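Local atomic coordinates of Sso-CP2 metallo-carboxypetidase (Sulfolobus solfataricus, PDB entry 4MMO), a protein that probably hydrolyses peptides as a zinc-dependent carboxypeptidase of the M20 family. Residues 177-182 with 345-350; 232-237 with 314-319; 242-247 with 371-376. One frame throughout, in Å; residues are numbered along the deposited sequence.

Interaction 1, the ribbon that pairs 177-182 with 345-350, lies between the other two and nearest the metal centre: the side chain of V179 is about 10 Å from the bound zinc, whereas interactions 2 and 3 lie away from the zinc site. R348 joins interaction 1 to interaction 3, its NE 2.8 Å from N376 OD1, a probable hydrogen bond, and L177 N lies 3.0 Å from I374 O. Toward interaction 2, P346 CD packs 3.1 Å from Q316 O. Interactions 2 and 3, their centres 19 Å apart, meet where L237 CD1 comes within 3.6 Å of I245 CD1, on the helix that follows the 232-237 loop.

Interaction 1. Residues 177-182 with 345-350; sequences LGVKGL and YPVRTS
Two short strands run antiparallel in a buried backbone ladder, one at the start of strand 178-190 and the other at the end of strand 337-348. Three hydrogen bonds hold them. T349 N reaches L177 O over 2.8 Å, nearly along the carbonyl axis, while V179 and V347 form a hydrogen-bonded pair with unequal halves. V347 N meets V179 O at 2.9 Å in the carbonyl plane and fairly straight (159°). The return bond, V179 N to V347 O at 3.0 Å, is more bent (139°), its donor standing above the carbonyl plane.

Glycines let the backbones close in. G178, fully extended and paired with R348, brings its CA to 3.1 Å from V347 O in a CA-H...O contact, so that this oxygen is held by both the V179 amide and a glycine hydrogen. G181 approaches P346 until their CA atoms are 3.8 Å apart, and P346 CB rests 3.5 Å from G181 N.

V179 and V347 lie side by side on one face of the ladder, V179 CG2 being 4.2 Å from V347 CB; V347 also packs on V387 and Y388 of helix 383-389. R348 leaves by the other face, and its NE bonds to N376 OD1. K180 turns away from the partner strand, is extended from CB outward and gives its NZ to the carbonyls of L276 and Y279, with P202 of the second subunit packing on the side chain. T349 OG1 is hydrogen-bonded to A395 O, in the edge strand 395-396 of the six-stranded mixed sheet. Such a pair of connecting strands, leading out to an inserted dimerisation domain and back, is consistent with the interdomain linker of M20 peptidases, here with the side chain of V179 about 8 Å from that of the zinc-binding residue E163.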
ATOM      1  N   LEU A 177     -21.798 -27.688  -1.577  1.00 32.40           N
ATOM      2  CA  LEU A 177     -21.919 -28.332  -2.881  1.00 31.67           C
ATOM      3  C   LEU A 177     -21.153 -27.609  -3.984  1.00 42.52           C
ATOM      4  O   LEU A 177     -21.476 -27.762  -5.163  1.00 38.80           O
ATOM      5  CB  LEU A 177     -23.395 -28.413  -3.277  1.00 34.24           C
ATOM      6  CG  LEU A 177     -24.340 -28.987  -2.222  1.00 31.54           C
ATOM      7  CD1 LEU A 177     -25.747 -29.096  -2.787  1.00 37.64           C
ATOM      8  CD2 LEU A 177     -23.854 -30.340  -1.734  1.00 30.64           C
ATOM      9  N   GLY A 178     -20.149 -26.821  -3.616  1.00 31.61           N
ATOM     10  CA  GLY A 178     -19.380 -26.107  -4.618  1.00 26.88           C
ATOM     11  C   GLY A 178     -18.448 -25.044  -4.074  1.00 37.11           C
ATOM     12  O   GLY A 178     -18.270 -24.908  -2.867  1.00 34.31           O
ATOM     13  N   VAL A 179     -17.846 -24.291  -4.987  1.00 35.62           N
ATOM     14  CA  VAL A 179     -16.952 -23.198  -4.630  1.00 29.53           C
ATOM     15  C   VAL A 179     -17.012 -22.098  -5.676  1.00 32.27           C
ATOM     16  O   VAL A 179     -17.349 -22.345  -6.833  1.00 35.90           O
ATOM     17  CB  VAL A 179     -15.487 -23.671  -4.546  1.00 26.23           C
ATOM     18  CG1 VAL A 179     -15.317 -24.704  -3.454  1.00 31.93           C
ATOM     19  CG2 VAL A 179     -15.027 -24.238  -5.885  1.00 26.30           C
ATOM     20  N   LYS A 180     -16.669 -20.882  -5.272  1.00 37.65           N
ATOM     21  CA  LYS A 180     -16.458 -19.812  -6.228  1.00 32.26           C
ATOM     22  C   LYS A 180     -15.093 -20.004  -6.871  1.00 38.67           C
ATOM     23  O   LYS A 180     -14.192 -20.588  -6.267  1.00 35.57           O
ATOM     24  CB  LYS A 180     -16.541 -18.452  -5.545  1.00 28.15           C
ATOM     25  CG  LYS A 180     -17.953 -18.051  -5.141  1.00 28.83           C
ATOM     26  CD  LYS A 180     -18.018 -16.578  -4.790  1.00 34.59           C
ATOM     27  CE  LYS A 180     -19.360 -16.192  -4.196  1.00 32.05           C
ATOM     28  NZ  LYS A 180     -19.403 -14.735  -3.865  1.00 39.97           N
ATOM     29  N   GLY A 181     -14.953 -19.533  -8.106  1.00 38.23           N
ATOM     30  CA  GLY A 181     -13.685 -19.592  -8.805  1.00 32.62           C
ATOM     31  C   GLY A 181     -12.780 -18.474  -8.337  1.00 40.94           C
ATOM     32  O   GLY A 181     -13.152 -17.700  -7.455  1.00 36.89           O
ATOM     33  N   LEU A 182     -11.596 -18.374  -8.935  1.00 36.53           N
ATOM     34  CA  LEU A 182     -10.622 -17.391  -8.493  1.00 42.77           C
ATOM     35  C   LEU A 182      -9.635 -16.985  -9.578  1.00 40.54           C
ATOM     36  O   LEU A 182      -9.213 -17.805 -10.391  1.00 50.58           O
ATOM     37  CB  LEU A 182      -9.861 -17.930  -7.280  1.00 44.96           C
ATOM     38  CG  LEU A 182      -8.915 -16.957  -6.575  1.00 42.85           C
ATOM     39  CD1 LEU A 182      -9.641 -15.701  -6.118  1.00 44.77           C
ATOM     40  CD2 LEU A 182      -8.278 -17.653  -5.391  1.00 48.89           C
ATOM     41  N   TYR A 345     -11.624 -22.684 -11.155  1.00 28.81           N
ATOM     42  CA  TYR A 345     -12.960 -22.696 -11.742  1.00 30.91           C
ATOM     43  C   TYR A 345     -14.027 -22.701 -10.652  1.00 30.67           C
ATOM     44  O   TYR A 345     -13.849 -23.342  -9.617  1.00 34.26           O
ATOM     45  CB  TYR A 345     -13.144 -23.938 -12.621  1.00 36.35           C
ATOM     46  CG  TYR A 345     -12.272 -23.968 -13.855  1.00 35.39           C
ATOM     47  CD1 TYR A 345     -10.997 -24.517 -13.816  1.00 39.71           C
ATOM     48  CD2 TYR A 345     -12.727 -23.455 -15.062  1.00 38.39           C
ATOM     49  CE1 TYR A 345     -10.202 -24.550 -14.943  1.00 37.20           C
ATOM     50  CE2 TYR A 345     -11.934 -23.479 -16.195  1.00 33.18           C
ATOM     51  CZ  TYR A 345     -10.675 -24.031 -16.130  1.00 51.97           C
ATOM     52  OH  TYR A 345      -9.882 -24.060 -17.257  1.00 63.10           O
ATOM     53  N   PRO A 346     -15.146 -21.990 -10.877  1.00 34.10           N
ATOM     54  CA  PRO A 346     -16.286 -22.134  -9.965  1.00 33.78           C
ATOM     55  C   PRO A 346     -16.974 -23.477 -10.177  1.00 32.70           C
ATOM     56  O   PRO A 346     -16.835 -24.060 -11.254  1.00 35.52           O
ATOM     57  CB  PRO A 346     -17.215 -20.996 -10.389  1.00 30.86           C
ATOM     58  CG  PRO A 346     -16.911 -20.795 -11.829  1.00 32.46           C
ATOM     59  CD  PRO A 346     -15.435 -21.043 -11.966  1.00 32.84           C
ATOM     60  N   VAL A 347     -17.703 -23.952  -9.169  1.00 27.58           N
ATOM     61  CA  VAL A 347     -18.336 -25.267  -9.211  1.00 33.96           C
ATOM     62  C   VAL A 347     -19.621 -25.271  -8.399  1.00 37.74           C
ATOM     63  O   VAL A 347     -19.691 -24.660  -7.334  1.00 42.73           O
ATOM     64  CB  VAL A 347     -17.416 -26.355  -8.612  1.00 32.81           C
ATOM     65  CG1 VAL A 347     -18.123 -27.710  -8.556  1.00 55.23           C
ATOM     66  CG2 VAL A 347     -16.138 -26.477  -9.401  1.00 40.08           C
ATOM     67  N   ARG A 348     -20.625 -25.977  -8.911  1.00 31.35           N
ATOM     68  CA  ARG A 348     -21.846 -26.265  -8.170  1.00 34.94           C
ATOM     69  C   ARG A 348     -22.353 -27.635  -8.582  1.00 36.02           C
ATOM     70  O   ARG A 348     -22.540 -27.895  -9.769  1.00 40.18           O
ATOM     71  CB  ARG A 348     -22.916 -25.216  -8.452  1.00 40.63           C
ATOM     72  CG  ARG A 348     -22.842 -24.021  -7.543  1.00 42.41           C
ATOM     73  CD  ARG A 348     -23.884 -22.992  -7.902  1.00 46.05           C
ATOM     74  NE  ARG A 348     -23.625 -21.729  -7.222  1.00 42.90           N
ATOM     75  CZ  ARG A 348     -23.966 -20.534  -7.690  1.00 38.55           C
ATOM     76  NH1 ARG A 348     -24.597 -20.417  -8.853  1.00 37.81           N
ATOM     77  NH2 ARG A 348     -23.677 -19.450  -6.988  1.00 44.88           N
ATOM     78  N   THR A 349     -22.569 -28.510  -7.605  1.00 36.08           N
ATOM     79  CA  THR A 349     -23.010 -29.871  -7.885  1.00 32.96           C
ATOM     80  C   THR A 349     -24.381 -30.131  -7.275  1.00 43.20           C
ATOM     81  O   THR A 349     -24.891 -29.327  -6.494  1.00 45.38           O
ATOM     82  CB  THR A 349     -22.007 -30.909  -7.349  1.00 40.98           C
ATOM     83  OG1 THR A 349     -21.980 -30.861  -5.919  1.00 42.09           O
ATOM     84  CG2 THR A 349     -20.615 -30.635  -7.897  1.00 44.11           C
ATOM     85  N   SER A 350     -24.963 -31.269  -7.631  1.00 39.29           N
ATOM     86  CA  SER A 350     -26.329 -31.590  -7.240  1.00 42.40           C
ATOM     87  C   SER A 350     -26.452 -32.043  -5.788  1.00 34.79           C
ATOM     88  O   SER A 350     -25.608 -32.772  -5.270  1.00 36.42           O
ATOM     89  CB  SER A 350     -26.889 -32.681  -8.152  1.00 37.55           C
ATOM     90  OG  SER A 350     -28.057 -33.246  -7.588  1.00 40.07           O
TER

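Interaction 2. Residues 232-237 with 314-319; sequences DDVREL and PNQDPY
The tight part of this contact is a backbone-to-backbone join built round a cis peptide bond between P314 and N315. The cis geometry puts P314 O and the N-H of N315 on the same side, and both are used by the 232-237 loop: N315 N donates to D233 O at 2.8 Å, and R235 N donates to P314 O at 3.1 Å, almost straight (168°) and on a lone pair. Next to these bonds V234 lays CG2 against the side chain of Q316, 3.6 Å from its CD. The Q316 amide is fixed at both ends, by V313 N and F230 O.

The outer side is looser. R235 bends at chi2 and crosses N315 obliquely, its CG 3.8 Å from N315 ND2, and the guanidinium goes on to a salt bridge with E241. At the other end D233 OD2 reaches D317 N through one water, whose bond to the carboxylate is weak.

In the fold, a loop before helix 239-247 is tied to the link between strand 299-312 and helix 318-331. D317 is the N-cap of the latter helix, its OD1 accepting from Y319 N, and the Y319 ring stacks with F343 of strand 337-348.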
ATOM      1  N   ASP A 232     -21.551 -12.002 -18.642  1.00 40.60           N
ATOM      2  CA  ASP A 232     -22.208 -12.745 -19.722  1.00 41.22           C
ATOM      3  C   ASP A 232     -22.274 -14.250 -19.455  1.00 42.58           C
ATOM      4  O   ASP A 232     -23.262 -14.899 -19.785  1.00 53.63           O
ATOM      5  CB  ASP A 232     -21.504 -12.495 -21.060  1.00 47.43           C
ATOM      6  CG  ASP A 232     -21.714 -11.080 -21.583  1.00 61.09           C
ATOM      7  OD1 ASP A 232     -22.613 -10.379 -21.077  1.00 65.08           O
ATOM      8  OD2 ASP A 232     -20.981 -10.675 -22.511  1.00 57.22           O
ATOM      9  N   ASP A 233     -21.220 -14.797 -18.858  1.00 54.24           N
ATOM     10  CA  ASP A 233     -21.144 -16.232 -18.598  1.00 41.56           C
ATOM     11  C   ASP A 233     -21.779 -16.611 -17.259  1.00 39.54           C
ATOM     12  O   ASP A 233     -21.845 -17.790 -16.914  1.00 34.35           O
ATOM     13  CB  ASP A 233     -19.682 -16.693 -18.613  1.00 56.83           C
ATOM     14  CG  ASP A 233     -19.133 -16.870 -20.019  1.00 79.23           C
ATOM     15  OD1 ASP A 233     -19.601 -16.172 -20.943  1.00 85.34           O
ATOM     16  OD2 ASP A 233     -18.229 -17.712 -20.200  1.00 92.10           O
ATOM     17  N   VAL A 234     -22.222 -15.614 -16.497  1.00 31.09           N
ATOM     18  CA  VAL A 234     -22.834 -15.864 -15.194  1.00 38.34           C
ATOM     19  C   VAL A 234     -24.269 -16.345 -15.398  1.00 45.56           C
ATOM     20  O   VAL A 234     -25.101 -15.614 -15.937  1.00 53.94           O
ATOM     21  CB  VAL A 234     -22.819 -14.595 -14.312  1.00 35.78           C
ATOM     22  CG1 VAL A 234     -23.666 -14.788 -13.048  1.00 44.44           C
ATOM     23  CG2 VAL A 234     -21.393 -14.225 -13.942  1.00 36.97           C
ATOM     24  N   ARG A 235     -24.554 -17.573 -14.972  1.00 40.41           N
ATOM     25  CA  ARG A 235     -25.874 -18.161 -15.180  1.00 51.71           C
ATOM     26  C   ARG A 235     -26.803 -17.948 -13.987  1.00 44.74           C
ATOM     27  O   ARG A 235     -26.357 -17.796 -12.849  1.00 44.41           O
ATOM     28  CB  ARG A 235     -25.759 -19.657 -15.487  1.00 49.03           C
ATOM     29  CG  ARG A 235     -25.257 -20.534 -14.338  1.00 43.99           C
ATOM     30  CD  ARG A 235     -25.863 -21.934 -14.441  1.00 46.51           C
ATOM     31  NE  ARG A 235     -25.310 -22.869 -13.464  1.00 48.21           N
ATOM     32  CZ  ARG A 235     -25.741 -23.000 -12.212  1.00 58.18           C
ATOM     33  NH1 ARG A 235     -26.738 -22.250 -11.753  1.00 57.85           N
ATOM     34  NH2 ARG A 235     -25.165 -23.885 -11.410  1.00 53.52           N
ATOM     35  N   GLU A 236     -28.102 -17.944 -14.259  1.00 59.77           N
ATOM     36  CA  GLU A 236     -29.103 -17.818 -13.211  1.00 50.68           C
ATOM     37  C   GLU A 236     -29.029 -19.021 -12.278  1.00 44.94           C
ATOM     38  O   GLU A 236     -28.579 -20.098 -12.674  1.00 46.26           O
ATOM     39  CB  GLU A 236     -30.496 -17.724 -13.831  1.00 54.92           C
ATOM     40  CG  GLU A 236     -30.943 -19.006 -14.511  1.00 98.97           C
ATOM     41  CD  GLU A 236     -32.033 -18.775 -15.537  1.00116.23           C
ATOM     42  OE1 GLU A 236     -32.896 -17.900 -15.308  1.00125.15           O
ATOM     43  OE2 GLU A 236     -32.022 -19.467 -16.578  1.00105.33           O
ATOM     44  N   LEU A 237     -29.464 -18.830 -11.037  1.00 41.54           N
ATOM     45  CA  LEU A 237     -29.537 -19.920 -10.071  1.00 43.64           C
ATOM     46  C   LEU A 237     -30.661 -20.870 -10.452  1.00 55.97           C
ATOM     47  O   LEU A 237     -31.635 -20.457 -11.075  1.00 43.23           O
ATOM     48  CB  LEU A 237     -29.812 -19.361  -8.680  1.00 49.76           C
ATOM     49  CG  LEU A 237     -28.827 -18.308  -8.178  1.00 64.27           C
ATOM     50  CD1 LEU A 237     -29.341 -17.684  -6.893  1.00 65.33           C
ATOM     51  CD2 LEU A 237     -27.450 -18.924  -7.971  1.00 47.07           C
ATOM     52  N   PRO A 314     -20.429 -19.836 -11.464  1.00 36.53           N
ATOM     53  CA  PRO A 314     -20.714 -20.534 -12.722  1.00 45.61           C
ATOM     54  C   PRO A 314     -21.430 -19.621 -13.714  1.00 31.65           C
ATOM     55  O   PRO A 314     -22.294 -18.882 -13.253  1.00 36.72           O
ATOM     56  CB  PRO A 314     -21.641 -21.674 -12.285  1.00 36.64           C
ATOM     57  CG  PRO A 314     -21.332 -21.890 -10.846  1.00 37.13           C
ATOM     58  CD  PRO A 314     -21.014 -20.529 -10.303  1.00 38.75           C
ATOM     59  N   ASN A 315     -21.108 -19.635 -15.012  1.00 38.37           N
ATOM     60  CA  ASN A 315     -20.106 -20.501 -15.628  1.00 27.82           C
ATOM     61  C   ASN A 315     -18.871 -19.709 -16.043  1.00 43.04           C
ATOM     62  O   ASN A 315     -18.338 -19.906 -17.135  1.00 35.64           O
ATOM     63  CB  ASN A 315     -20.707 -21.173 -16.864  1.00 35.49           C
ATOM     64  CG  ASN A 315     -21.841 -22.122 -16.516  1.00 39.17           C
ATOM     65  OD1 ASN A 315     -21.675 -23.033 -15.706  1.00 45.70           O
ATOM     66  ND2 ASN A 315     -23.006 -21.905 -17.118  1.00 43.83           N
ATOM     67  N   GLN A 316     -18.421 -18.799 -15.185  1.00 33.49           N
ATOM     68  CA  GLN A 316     -17.262 -17.975 -15.512  1.00 37.11           C
ATOM     69  C   GLN A 316     -15.992 -18.817 -15.581  1.00 32.32           C
ATOM     70  O   GLN A 316     -15.764 -19.689 -14.742  1.00 35.59           O
ATOM     71  CB  GLN A 316     -17.073 -16.864 -14.483  1.00 41.22           C
ATOM     72  CG  GLN A 316     -18.150 -15.798 -14.498  1.00 35.91           C
ATOM     73  CD  GLN A 316     -17.914 -14.756 -13.428  1.00 43.49           C
ATOM     74  OE1 GLN A 316     -17.820 -15.084 -12.244  1.00 37.78           O
ATOM     75  NE2 GLN A 316     -17.785 -13.496 -13.837  1.00 34.97           N
ATOM     76  N   ASP A 317     -15.177 -18.542 -16.594  1.00 31.81           N
ATOM     77  CA  ASP A 317     -13.898 -19.206 -16.788  1.00 36.74           C
ATOM     78  C   ASP A 317     -12.804 -18.205 -16.425  1.00 26.85           C
ATOM     79  O   ASP A 317     -12.730 -17.134 -17.024  1.00 32.15           O
ATOM     80  CB  ASP A 317     -13.769 -19.631 -18.255  1.00 39.26           C
ATOM     81  CG  ASP A 317     -12.509 -20.431 -18.535  1.00 50.42           C
ATOM     82  OD1 ASP A 317     -11.500 -20.273 -17.815  1.00 53.48           O
ATOM     83  OD2 ASP A 317     -12.533 -21.223 -19.500  1.00 49.05           O
ATOM     84  N   PRO A 318     -11.947 -18.546 -15.448  1.00 30.93           N
ATOM     85  CA  PRO A 318     -10.938 -17.574 -15.011  1.00 24.46           C
ATOM     86  C   PRO A 318      -9.984 -17.157 -16.127  1.00 32.53           C
ATOM     87  O   PRO A 318      -9.595 -15.988 -16.195  1.00 34.80           O
ATOM     88  CB  PRO A 318     -10.191 -18.320 -13.900  1.00 32.23           C
ATOM     89  CG  PRO A 318     -10.460 -19.757 -14.152  1.00 31.47           C
ATOM     90  CD  PRO A 318     -11.839 -19.812 -14.703  1.00 34.82           C
ATOM     91  N   TYR A 319      -9.621 -18.092 -16.998  1.00 36.72           N
ATOM     92  CA  TYR A 319      -8.756 -17.766 -18.125  1.00 33.46           C
ATOM     93  C   TYR A 319      -9.461 -16.809 -19.086  1.00 38.11           C
ATOM     94  O   TYR A 319      -8.832 -15.943 -19.683  1.00 37.15           O
ATOM     95  CB  TYR A 319      -8.302 -19.039 -18.842  1.00 30.21           C
ATOM     96  CG  TYR A 319      -7.419 -19.914 -17.982  1.00 38.70           C
ATOM     97  CD1 TYR A 319      -6.066 -19.644 -17.849  1.00 36.78           C
ATOM     98  CD2 TYR A 319      -7.940 -21.006 -17.296  1.00 35.82           C
ATOM     99  CE1 TYR A 319      -5.253 -20.431 -17.062  1.00 33.73           C
ATOM    100  CE2 TYR A 319      -7.129 -21.803 -16.502  1.00 38.93           C
ATOM    101  CZ  TYR A 319      -5.785 -21.507 -16.391  1.00 43.30           C
ATOM    102  OH  TYR A 319      -4.962 -22.288 -15.610  1.00 54.53           O
TER
HETATM  103  O   HOH W   1     -15.882 -16.325 -18.317  1.00 46.79           O

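Interaction 3. Residues 242-247 with 371-376; sequences RELIKK and PQVIPN
No aromatic ring takes part; the groups to consider are the puckered pyrrolidine ring of P375 and the flat carboxamide of Q372. The motif is a helix laid against one strand of a small parallel two-stranded sheet, helix 239-247 on strand 372-374, whose partner is strand 174-176. L244 CB lies over one face of the P375 ring, 4.1 Å from CD, and I245 CG1 comes to its edge, 4.3 Å from CG. The Q372 amide stands farther along, at the last turn of the helix: its OE1 comes only to 4.0 Å from K247 O, two acceptors without a bond, while NE2 donates to E370 O.

L244 carries most of the contact. With CG anti to the carbonyl carbon (chi1 -63°), the side chain reaches across to V373, where L244 CD2 sits 3.7 Å from V373 O and 4.2 Å from V373 CB, the two side chains crossing obliquely. V373 also packs on I175 and on I360 of helix 354-367, and I245 on A273 and T278 at helix 269-278.

No direct hydrogen bond joins the segments. Instead one water donates to both backbones, 2.6 Å from L244 O and 2.5 Å from V373 O, bridging a carbonyl near the helix C-terminus to one on the strand.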
ATOM      1  N   ARG A 242     -31.829 -21.502  -5.303  1.00 55.40           N
ATOM      2  CA  ARG A 242     -32.507 -20.356  -4.703  1.00 62.49           C
ATOM      3  C   ARG A 242     -33.134 -20.743  -3.368  1.00 56.94           C
ATOM      4  O   ARG A 242     -33.175 -19.942  -2.433  1.00 41.17           O
ATOM      5  CB  ARG A 242     -33.582 -19.802  -5.641  1.00 73.27           C
ATOM      6  CG  ARG A 242     -33.032 -19.002  -6.810  1.00 98.81           C
ATOM      7  CD  ARG A 242     -34.122 -18.190  -7.501  1.00120.77           C
ATOM      8  NE  ARG A 242     -35.013 -19.020  -8.312  1.00133.28           N
ATOM      9  CZ  ARG A 242     -34.806 -19.329  -9.591  1.00133.16           C
ATOM     10  NH1 ARG A 242     -33.729 -18.887 -10.230  1.00124.84           N
ATOM     11  NH2 ARG A 242     -35.680 -20.089 -10.236  1.00136.91           N
ATOM     12  N   GLU A 243     -33.622 -21.977  -3.286  1.00 39.14           N
ATOM     13  CA  GLU A 243     -34.221 -22.486  -2.059  1.00 45.41           C
ATOM     14  C   GLU A 243     -33.188 -22.584  -0.938  1.00 56.50           C
ATOM     15  O   GLU A 243     -33.439 -22.148   0.184  1.00 50.12           O
ATOM     16  CB  GLU A 243     -34.847 -23.861  -2.309  1.00 54.40           C
ATOM     17  N   LEU A 244     -32.027 -23.157  -1.246  1.00 52.97           N
ATOM     18  CA  LEU A 244     -30.975 -23.333  -0.249  1.00 44.23           C
ATOM     19  C   LEU A 244     -30.498 -21.989   0.291  1.00 36.96           C
ATOM     20  O   LEU A 244     -30.208 -21.856   1.482  1.00 43.44           O
ATOM     21  CB  LEU A 244     -29.802 -24.119  -0.839  1.00 45.39           C
ATOM     22  CG  LEU A 244     -30.115 -25.558  -1.267  1.00 54.84           C
ATOM     23  CD1 LEU A 244     -28.922 -26.182  -1.973  1.00 54.67           C
ATOM     24  CD2 LEU A 244     -30.524 -26.413  -0.075  1.00 41.06           C
ATOM     25  N   ILE A 245     -30.429 -20.989  -0.581  1.00 40.27           N
ATOM     26  CA  ILE A 245     -30.018 -19.654  -0.165  1.00 49.99           C
ATOM     27  C   ILE A 245     -31.035 -19.074   0.812  1.00 59.75           C
ATOM     28  O   ILE A 245     -30.671 -18.369   1.758  1.00 45.06           O
ATOM     29  CB  ILE A 245     -29.839 -18.719  -1.381  1.00 49.64           C
ATOM     30  CG1 ILE A 245     -28.622 -19.164  -2.198  1.00 60.83           C
ATOM     31  CG2 ILE A 245     -29.661 -17.267  -0.936  1.00 45.73           C
ATOM     32  CD1 ILE A 245     -28.482 -18.472  -3.532  1.00 67.05           C
ATOM     33  N   LYS A 246     -32.308 -19.383   0.584  1.00 55.08           N
ATOM     34  CA  LYS A 246     -33.383 -18.916   1.456  1.00 57.96           C
ATOM     35  C   LYS A 246     -33.274 -19.536   2.847  1.00 56.61           C
ATOM     36  O   LYS A 246     -33.606 -18.901   3.845  1.00 71.20           O
ATOM     37  CB  LYS A 246     -34.744 -19.248   0.843  1.00 63.32           C
ATOM     38  N   LYS A 247     -32.803 -20.778   2.906  1.00 64.73           N
ATOM     39  CA  LYS A 247     -32.672 -21.491   4.173  1.00 65.64           C
ATOM     40  C   LYS A 247     -31.366 -21.165   4.895  1.00 63.25           C
ATOM     41  O   LYS A 247     -31.228 -21.448   6.084  1.00 70.33           O
ATOM     42  CB  LYS A 247     -32.751 -23.001   3.939  1.00 69.32           C
ATOM     43  CG  LYS A 247     -34.080 -23.481   3.380  1.00 78.29           C
ATOM     44  CD  LYS A 247     -34.019 -24.959   3.027  1.00 80.96           C
ATOM     45  CE  LYS A 247     -35.202 -25.387   2.174  1.00 99.19           C
ATOM     46  NZ  LYS A 247     -34.760 -26.076   0.929  1.00104.85           N
ATOM     47  N   PRO A 371     -28.440 -30.728   9.208  1.00 42.95           N
ATOM     48  CA  PRO A 371     -27.284 -30.203   8.468  1.00 45.47           C
ATOM     49  C   PRO A 371     -27.642 -29.011   7.589  1.00 52.11           C
ATOM     50  O   PRO A 371     -28.678 -29.023   6.929  1.00 57.08           O
ATOM     51  CB  PRO A 371     -26.861 -31.384   7.588  1.00 43.44           C
ATOM     52  CG  PRO A 371     -27.403 -32.587   8.268  1.00 57.73           C
ATOM     53  CD  PRO A 371     -28.687 -32.147   8.893  1.00 47.84           C
ATOM     54  N   GLN A 372     -26.784 -27.995   7.581  1.00 50.82           N
ATOM     55  CA  GLN A 372     -27.000 -26.817   6.755  1.00 40.10           C
ATOM     56  C   GLN A 372     -26.308 -26.992   5.406  1.00 40.79           C
ATOM     57  O   GLN A 372     -25.096 -27.184   5.336  1.00 46.74           O
ATOM     58  CB  GLN A 372     -26.489 -25.571   7.474  1.00 42.13           C
ATOM     59  CG  GLN A 372     -27.166 -25.335   8.818  1.00 55.18           C
ATOM     60  CD  GLN A 372     -28.671 -25.190   8.690  1.00 67.77           C
ATOM     61  OE1 GLN A 372     -29.163 -24.243   8.071  1.00 57.20           O
ATOM     62  NE2 GLN A 372     -29.412 -26.141   9.257  1.00 56.55           N
ATOM     63  N   VAL A 373     -27.101 -26.928   4.342  1.00 35.47           N
ATOM     64  CA  VAL A 373     -26.646 -27.233   2.993  1.00 30.72           C
ATOM     65  C   VAL A 373     -26.618 -25.954   2.170  1.00 35.67           C
ATOM     66  O   VAL A 373     -27.650 -25.299   2.008  1.00 42.08           O
ATOM     67  CB  VAL A 373     -27.603 -28.241   2.307  1.00 39.14           C
ATOM     68  CG1 VAL A 373     -27.053 -28.695   0.958  1.00 29.15           C
ATOM     69  CG2 VAL A 373     -27.848 -29.443   3.204  1.00 42.87           C
ATOM     70  N   ILE A 374     -25.443 -25.587   1.661  1.00 40.11           N
ATOM     71  CA  ILE A 374     -25.322 -24.421   0.783  1.00 39.17           C
ATOM     72  C   ILE A 374     -24.779 -24.838  -0.583  1.00 37.84           C
ATOM     73  O   ILE A 374     -24.021 -25.802  -0.683  1.00 38.71           O
ATOM     74  CB  ILE A 374     -24.442 -23.324   1.405  1.00 60.93           C
ATOM     75  CG1 ILE A 374     -23.080 -23.890   1.813  1.00 65.05           C
ATOM     76  CG2 ILE A 374     -25.150 -22.719   2.605  1.00 61.28           C
ATOM     77  CD1 ILE A 374     -22.091 -22.831   2.267  1.00 77.78           C
ATOM     78  N   PRO A 375     -25.177 -24.120  -1.645  1.00 44.96           N
ATOM     79  CA  PRO A 375     -24.808 -24.536  -3.003  1.00 33.98           C
ATOM     80  C   PRO A 375     -23.319 -24.353  -3.304  1.00 37.91           C
ATOM     81  O   PRO A 375     -22.793 -25.006  -4.207  1.00 31.69           O
ATOM     82  CB  PRO A 375     -25.657 -23.622  -3.889  1.00 45.17           C
ATOM     83  CG  PRO A 375     -25.895 -22.408  -3.064  1.00 46.82           C
ATOM     84  CD  PRO A 375     -25.971 -22.877  -1.643  1.00 47.10           C
ATOM     85  N   ASN A 376     -22.658 -23.474  -2.558  1.00 37.07           N
ATOM     86  CA  ASN A 376     -21.218 -23.262  -2.696  1.00 33.23           C
ATOM     87  C   ASN A 376     -20.706 -22.375  -1.576  1.00 40.76           C
ATOM     88  O   ASN A 376     -21.474 -21.633  -0.968  1.00 31.24           O
ATOM     89  CB  ASN A 376     -20.880 -22.621  -4.043  1.00 32.45           C
ATOM     90  CG  ASN A 376     -21.516 -21.254  -4.214  1.00 42.61           C
ATOM     91  OD1 ASN A 376     -22.640 -21.137  -4.704  1.00 39.80           O
ATOM     92  ND2 ASN A 376     -20.796 -20.211  -3.813  1.00 34.65           N
TER
HETATM   93  O   HOH W   2     -29.064 -23.520   3.151  1.00 53.93           O